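Local coordinates for protein DNA polymerase III, beta subunit (Thermotoga maritima, PDB 1VPK) that probably encircles DNA as a ring-shaped head-to-tail homodimer that tethers DNA polymerase and other proteins to it for processive replication, at residues L20-K25 with E97-S102; T27-A32 with T63-T68; Q214-N219 with V234-N239. All coordinates share one frame; numbering follows the deposited sequence. Where two conformers were deposited one is given.

Interaction 1. Residues L20-K25 with E97-S102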
# COMPACT_ATOMS: atom_id res chain seq x y z
N LEU A 20 1.46 -14.59 22.58
CA LEU A 20 1.33 -13.14 22.70
C LEU A 20 2.57 -12.48 23.33
O LEU A 20 3.07 -11.43 22.83
CB LEU A 20 0.04 -12.83 23.48
CG LEU A 20 -0.31 -11.36 23.53
CD1 LEU A 20 -0.56 -10.78 22.10
CD2 LEU A 20 -1.52 -11.19 24.42
N GLU A 21 3.11 -13.09 24.40
CA GLU A 21 4.35 -12.60 25.05
C GLU A 21 5.56 -12.66 24.13
O GLU A 21 6.32 -11.69 24.05
CB GLU A 21 4.63 -13.39 26.31
CG GLU A 21 5.93 -13.04 27.03
CD GLU A 21 6.03 -11.62 27.59
OE1 GLU A 21 5.03 -10.86 27.66
OE2 GLU A 21 7.13 -11.29 28.06
N LEU A 22 5.77 -13.81 23.49
CA LEU A 22 6.87 -13.97 22.59
C LEU A 22 6.77 -12.98 21.46
O LEU A 22 7.78 -12.39 21.06
CB LEU A 22 6.91 -15.42 22.03
CG LEU A 22 8.12 -15.78 21.18
CD1 LEU A 22 9.43 -15.68 21.98
CD2 LEU A 22 7.95 -17.20 20.56
N LYS A 23 5.59 -12.88 20.85
CA LYS A 23 5.34 -11.93 19.77
C LYS A 23 5.64 -10.47 20.17
O LYS A 23 6.31 -9.72 19.44
CB LYS A 23 3.87 -12.03 19.37
CG LYS A 23 3.51 -11.28 18.09
CD LYS A 23 2.10 -11.70 17.58
CE LYS A 23 0.97 -11.29 18.54
NZ LYS A 23 -0.43 -11.59 18.00
N ASP A 24 5.11 -10.06 21.32
CA ASP A 24 5.33 -8.72 21.89
C ASP A 24 6.83 -8.41 22.10
O ASP A 24 7.32 -7.36 21.70
CB ASP A 24 4.54 -8.59 23.20
CG ASP A 24 3.03 -8.60 22.98
OD1 ASP A 24 2.57 -8.88 21.83
OD2 ASP A 24 2.29 -8.32 23.95
N LYS A 25 7.57 -9.33 22.71
CA LYS A 25 9.01 -9.09 22.96
C LYS A 25 9.90 -9.09 21.71
O LYS A 25 10.85 -8.29 21.61
CB LYS A 25 9.54 -10.06 24.05
CG LYS A 25 8.80 -9.88 25.38
CD LYS A 25 9.27 -8.55 26.07
CE LYS A 25 8.38 -8.05 27.20
NZ LYS A 25 8.07 -8.93 28.32
N GLU A 97 -2.37 -20.24 21.55
CA GLU A 97 -2.14 -19.37 22.74
C GLU A 97 -0.76 -19.62 23.36
O GLU A 97 -0.16 -18.70 23.95
CB GLU A 97 -3.20 -19.63 23.82
CG GLU A 97 -4.46 -18.86 23.62
CD GLU A 97 -5.47 -19.11 24.70
OE1 GLU A 97 -5.09 -19.20 25.93
OE2 GLU A 97 -6.70 -19.18 24.36
N ILE A 98 -0.23 -20.86 23.23
CA ILE A 98 1.05 -21.27 23.80
C ILE A 98 2.03 -21.67 22.73
O ILE A 98 1.67 -22.26 21.67
CB ILE A 98 0.87 -22.46 24.77
CG1 ILE A 98 -0.21 -22.19 25.82
CG2 ILE A 98 2.19 -22.87 25.42
CD1 ILE A 98 -0.02 -20.94 26.56
N THR A 99 3.29 -21.33 22.99
CA THR A 99 4.42 -21.65 22.14
C THR A 99 5.49 -22.33 22.98
O THR A 99 5.71 -21.94 24.13
CB THR A 99 5.02 -20.42 21.47
OG1 THR A 99 4.11 -19.88 20.49
CG2 THR A 99 6.31 -20.79 20.75
N GLU A 100 6.08 -23.39 22.42
CA GLU A 100 7.13 -24.15 23.08
C GLU A 100 8.43 -24.00 22.23
O GLU A 100 8.40 -24.17 21.01
CB GLU A 100 6.70 -25.62 23.23
CG GLU A 100 5.82 -25.84 24.45
CD GLU A 100 5.38 -27.31 24.66
OE1 GLU A 100 5.34 -28.10 23.67
OE2 GLU A 100 5.04 -27.65 25.84
N LEU A 101 9.53 -23.67 22.89
CA LEU A 101 10.84 -23.53 22.26
C LEU A 101 11.80 -24.58 22.80
O LEU A 101 11.81 -24.89 24.00
CB LEU A 101 11.48 -22.19 22.55
CG LEU A 101 10.73 -20.90 22.37
CD1 LEU A 101 11.67 -19.81 22.87
CD2 LEU A 101 10.39 -20.74 20.91
N SER A 102 12.60 -25.14 21.91
CA SER A 102 13.59 -26.11 22.34
C SER A 102 14.65 -26.17 21.28
O SER A 102 14.53 -25.52 20.26
CB SER A 102 12.96 -27.49 22.59
OG SER A 102 12.31 -28.01 21.43
O HOH W 1 -0.89 -16.26 23.60
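No flat group lies between the two segments where L22 meets T99 and L101; the faces that touch there are made of methyl groups. The planar group that is held in place sits at the side of the contact, where the carboxylate of E21 receives K25 NZ on the syn side of OE2, 2.6 Å away and 23° out of the carboxylate plane. The backbone N of N70 also binds this OE2, while K25 NZ has a second salt bridge to D240.

Across the contact, CD2 of L22 does the touching. It rests 4.0 Å from CG2 of T99, the two side chains crossing at about a right angle, and 4.3 Å from CD2 of L101. With CG of L22 anti to the backbone N (chi1 -173°), the isobutyl group reaches from helix 19-29 onto strand 98-104. T99 turns its methyl to L22, and its OG1 is hydrogen-bonded to T19 OG1. I56 touches L22 and F54 touches L101, both from strand 53-59, which places the three side chains in the core of the N-terminal domain, between the helix and its two sheets.

A water bridges the backbones near the start of the helix: L20 N donates to it at 3.1 Å, and it donates to E97 O at 2.6 Å. The chemistry is therefore divided: dispersion contacts join helix to strand inside, a solvent molecule links their main chains at the outer end, and pairing with E21 and D240 probably lowers the cost of burying K25.

Interaction 2. Residues T27-A32 with T63-T68; sequences TIASKA and TGVKAT
This is a helix-on-sheet contact of small apolar groups inside the N-terminal domain: residues 27-32, which begin in helix 19-29, lie over strand 63-68. That strand pairs with 53-59 on one edge and with 241-246 of the central domain on the other, so the contact sits where one sheet runs from domain to domain.

V65 presents a methyl to each of two alanines. Its CG1, anti to the backbone N (chi1 177°), rests 4.1 Å from both CA and CB of A29, whereas CG2 lies 3.6 Å from CB of A32. A32 is touched from a second direction by CG2 of T63 at 4.1 Å, and A58 flanks it from strand 53-59. The hydroxyl of T63 is used elsewhere, bonding to S209 on helix 207-218.

Within 27-32, S30 OG donates to T27 O at 2.7 Å, and S30 N reaches the same oxygen, over the same face of its plane, at 3.3 Å. With only a methyl on A29 and A32, the backbones can come close, A32 CA standing 5.7 Å from T63 CA. No hydrogen bond links the two segments: close methyl packing joins them, and the polar groups are paired off to the side.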
# COMPACT_ATOMS: atom_id res chain seq x y z
N THR A 27 8.74 -8.23 18.69
CA THR A 27 8.33 -7.00 18.03
C THR A 27 9.03 -5.80 18.64
O THR A 27 9.53 -4.92 17.92
CB THR A 27 6.79 -6.82 18.13
OG1 THR A 27 6.18 -7.92 17.45
CG2 THR A 27 6.31 -5.58 17.47
N ILE A 28 9.06 -5.77 19.96
CA ILE A 28 9.68 -4.66 20.66
C ILE A 28 11.15 -4.49 20.36
O ILE A 28 11.63 -3.36 20.20
CB ILE A 28 9.48 -4.78 22.18
CG1 ILE A 28 8.04 -4.44 22.46
CG2 ILE A 28 10.43 -3.81 22.95
CD1 ILE A 28 7.56 -4.80 23.85
N ALA A 29 11.87 -5.60 20.34
CA ALA A 29 13.30 -5.62 20.01
C ALA A 29 13.66 -5.39 18.56
O ALA A 29 14.80 -5.01 18.27
CB ALA A 29 13.92 -6.94 20.49
N SER A 30 12.70 -5.59 17.66
CA SER A 30 12.97 -5.73 16.25
C SER A 30 13.59 -4.51 15.58
O SER A 30 14.34 -4.69 14.65
CB SER A 30 11.72 -6.14 15.45
OG SER A 30 10.75 -5.16 15.57
N LYS A 31 13.31 -3.29 16.06
CA LYS A 31 13.81 -2.12 15.36
C LYS A 31 15.22 -1.69 15.82
O LYS A 31 15.76 -0.68 15.38
CB LYS A 31 12.79 -0.98 15.40
CG LYS A 31 11.52 -1.29 14.59
CD LYS A 31 10.88 -0.02 14.11
CE LYS A 31 9.74 -0.20 13.06
NZ LYS A 31 9.42 1.23 12.53
N ALA A 32 15.82 -2.48 16.69
CA ALA A 32 17.22 -2.31 17.09
C ALA A 32 18.13 -3.25 16.25
O ALA A 32 19.35 -3.19 16.37
CB ALA A 32 17.38 -2.58 18.53
N THR A 63 22.07 1.35 19.04
CA THR A 63 20.91 1.05 19.90
C THR A 63 20.99 -0.45 20.34
O THR A 63 21.31 -1.31 19.51
CB THR A 63 19.56 1.30 19.14
OG1 THR A 63 19.52 2.60 18.56
CG2 THR A 63 18.32 1.09 20.09
N GLY A 64 20.73 -0.74 21.60
CA GLY A 64 20.65 -2.10 22.12
C GLY A 64 19.40 -2.27 22.95
O GLY A 64 18.98 -1.34 23.69
N VAL A 65 18.76 -3.42 22.80
CA VAL A 65 17.54 -3.72 23.53
C VAL A 65 17.71 -5.05 24.19
O VAL A 65 18.14 -6.01 23.52
CB VAL A 65 16.35 -3.87 22.61
CG1 VAL A 65 15.08 -4.27 23.44
CG2 VAL A 65 16.09 -2.61 21.86
N LYS A 66 17.41 -5.12 25.48
CA LYS A 66 17.42 -6.37 26.24
C LYS A 66 16.01 -6.51 26.83
O LYS A 66 15.61 -5.73 27.71
CB LYS A 66 18.47 -6.31 27.35
CG LYS A 66 18.68 -7.63 28.10
CD LYS A 66 19.71 -7.52 29.22
CE LYS A 66 20.03 -8.90 29.76
NZ LYS A 66 21.10 -8.92 30.83
N ALA A 67 15.25 -7.47 26.29
CA ALA A 67 13.89 -7.74 26.68
C ALA A 67 13.84 -9.01 27.52
O ALA A 67 14.31 -10.11 27.10
CB ALA A 67 13.06 -7.90 25.43
N THR A 68 13.29 -8.88 28.73
CA THR A 68 13.07 -10.03 29.58
C THR A 68 11.71 -10.66 29.19
O THR A 68 10.69 -9.97 29.13
CB THR A 68 13.16 -9.62 31.03
OG1 THR A 68 14.48 -9.11 31.26
CG2 THR A 68 12.94 -10.80 31.97

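Interaction 3. Residues Q214-N219 with V234-N239; sequences QNVLDN and VSLSTN
V216 and L236 meet methyl to methyl, CG1 of V216 standing 3.9 Å from CD2 of L236, in the helix-on-sheet packing of the central domain of this DNA-encircling subunit. The two side chains slide past each other in opposite directions, one coming from helix 207-218 and the other from strand 233-237. CG1 of V216, anti to the backbone N (chi1 170°), is the branch that points into the contact, and it also lies 4.2 Å from CG2 of T238, just beyond the strand. V216 thus spans two residues that project from the same side of the chain, while S237 between them points away and bonds through OG to E242.

Farther out, I225 and V227 of strand 224-229 touch L236 from the neighbouring strand. L217 packs on T143 and L146 of helix 143-153, so that helix also borders the segment. N215 has another partner, its ND2 bonding to E212.

The turn that follows V216 is fixed by N219. Its backbone N donates to V216 O at 2.9 Å, and its side-chain ND2 donates to N215 O at 2.7 Å along a nearly straight N-H...O line of 173°, with that oxygen only 3° out of the amide plane.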
# COMPACT_ATOMS: atom_id res chain seq x y z
N GLN A 214 9.94 4.74 19.51
CA GLN A 214 8.56 4.74 19.11
C GLN A 214 8.00 3.31 19.17
O GLN A 214 6.85 3.07 19.58
CB GLN A 214 8.42 5.21 17.68
CG GLN A 214 8.30 6.66 17.44
CD GLN A 214 7.70 6.90 16.06
OE1 GLN A 214 8.28 6.48 15.04
NE2 GLN A 214 6.53 7.52 16.02
N ASN A 215 8.81 2.35 18.73
CA ASN A 215 8.42 0.95 18.71
C ASN A 215 8.13 0.45 20.13
O ASN A 215 7.14 -0.25 20.40
CB ASN A 215 9.55 0.13 18.08
CG ASN A 215 9.18 -1.29 17.86
OD1 ASN A 215 8.14 -1.59 17.29
ND2 ASN A 215 10.05 -2.20 18.28
N VAL A 216 9.02 0.83 21.04
CA VAL A 216 8.86 0.51 22.46
C VAL A 216 7.53 1.07 23.03
O VAL A 216 6.69 0.32 23.59
CB VAL A 216 10.08 1.05 23.28
CG1 VAL A 216 9.83 0.95 24.77
CG2 VAL A 216 11.29 0.26 22.95
N LEU A 217 7.33 2.35 22.79
CA LEU A 217 6.15 3.07 23.30
C LEU A 217 4.86 2.53 22.72
O LEU A 217 3.85 2.41 23.43
CB LEU A 217 6.29 4.56 23.01
CG LEU A 217 7.48 5.29 23.61
CD1 LEU A 217 7.60 6.69 23.08
CD2 LEU A 217 7.45 5.32 25.14
N ASP A 218 4.87 2.21 21.42
CA ASP A 218 3.70 1.65 20.77
C ASP A 218 3.42 0.25 21.25
O ASP A 218 2.31 -0.21 21.06
CB ASP A 218 3.79 1.68 19.22
CG ASP A 218 3.80 3.13 18.64
OD1 ASP A 218 3.30 4.09 19.30
OD2 ASP A 218 4.33 3.32 17.51
N ASN A 219 4.38 -0.41 21.92
CA ASN A 219 4.19 -1.79 22.36
C ASN A 219 4.31 -2.04 23.84
O ASN A 219 4.47 -3.17 24.26
CB ASN A 219 5.14 -2.72 21.59
CG ASN A 219 4.77 -2.82 20.16
OD1 ASN A 219 3.91 -3.58 19.80
ND2 ASN A 219 5.38 -2.02 19.35
N VAL A 234 21.70 7.07 26.63
CA VAL A 234 20.37 7.25 27.18
C VAL A 234 19.72 5.84 27.23
O VAL A 234 19.68 5.12 26.21
CB VAL A 234 19.54 8.15 26.26
CG1 VAL A 234 18.06 8.30 26.76
CG2 VAL A 234 20.18 9.52 26.15
N SER A 235 19.24 5.47 28.42
CA SER A 235 18.43 4.29 28.62
C SER A 235 16.99 4.74 28.67
O SER A 235 16.67 5.72 29.34
CB SER A 235 18.78 3.57 29.92
OG SER A 235 20.03 2.88 29.83
N LEU A 236 16.14 4.01 27.97
CA LEU A 236 14.70 4.11 28.06
C LEU A 236 14.23 2.74 28.54
O LEU A 236 14.42 1.73 27.84
CB LEU A 236 14.13 4.41 26.69
CG LEU A 236 12.68 4.86 26.62
CD1 LEU A 236 12.64 6.37 26.33
CD2 LEU A 236 11.96 4.13 25.52
N SER A 237 13.63 2.70 29.73
CA SER A 237 13.32 1.45 30.43
C SER A 237 11.83 1.35 30.72
O SER A 237 11.19 2.34 31.16
CB SER A 237 14.03 1.44 31.80
OG SER A 237 15.43 1.39 31.65
N THR A 238 11.29 0.16 30.49
CA THR A 238 10.02 -0.27 31.06
C THR A 238 10.34 -1.38 32.08
O THR A 238 11.50 -1.65 32.37
CB THR A 238 9.03 -0.79 29.99
OG1 THR A 238 9.46 -2.08 29.51
CG2 THR A 238 8.94 0.18 28.81
N ASN A 239 9.29 -1.96 32.65
CA ASN A 239 9.34 -3.12 33.54
C ASN A 239 10.27 -4.23 33.03
O ASN A 239 11.16 -4.69 33.76
CB ASN A 239 7.89 -3.65 33.61
CG ASN A 239 7.65 -4.60 34.74
OD1 ASN A 239 8.02 -4.34 35.89
ND2 ASN A 239 6.95 -5.70 34.43

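How the interactions relate
All three contacts pack a helix or its continuation against a strand, largely through buried methyl groups, with no direct hydrogen bond between the paired segments. The touching residues of interactions 1 and 2 are buried, while T238 in interaction 3 is partly exposed; interaction 1 adds a water bridge near its exposed end. Interactions 1 and 2 use successive parts of helix 19-29, which faces a different sheet in each; K25 NZ joins them by a probable hydrogen bond to T68 O, 2.9 Å away. Interactions 2 and 3 reach one eight-stranded sheet from two domains. Their centres are 9 Å apart, and N215 ND2 makes a probable hydrogen bond to T27 O, 2.8 Å away, so polar bonds connect the contacts while apolar packing fills each.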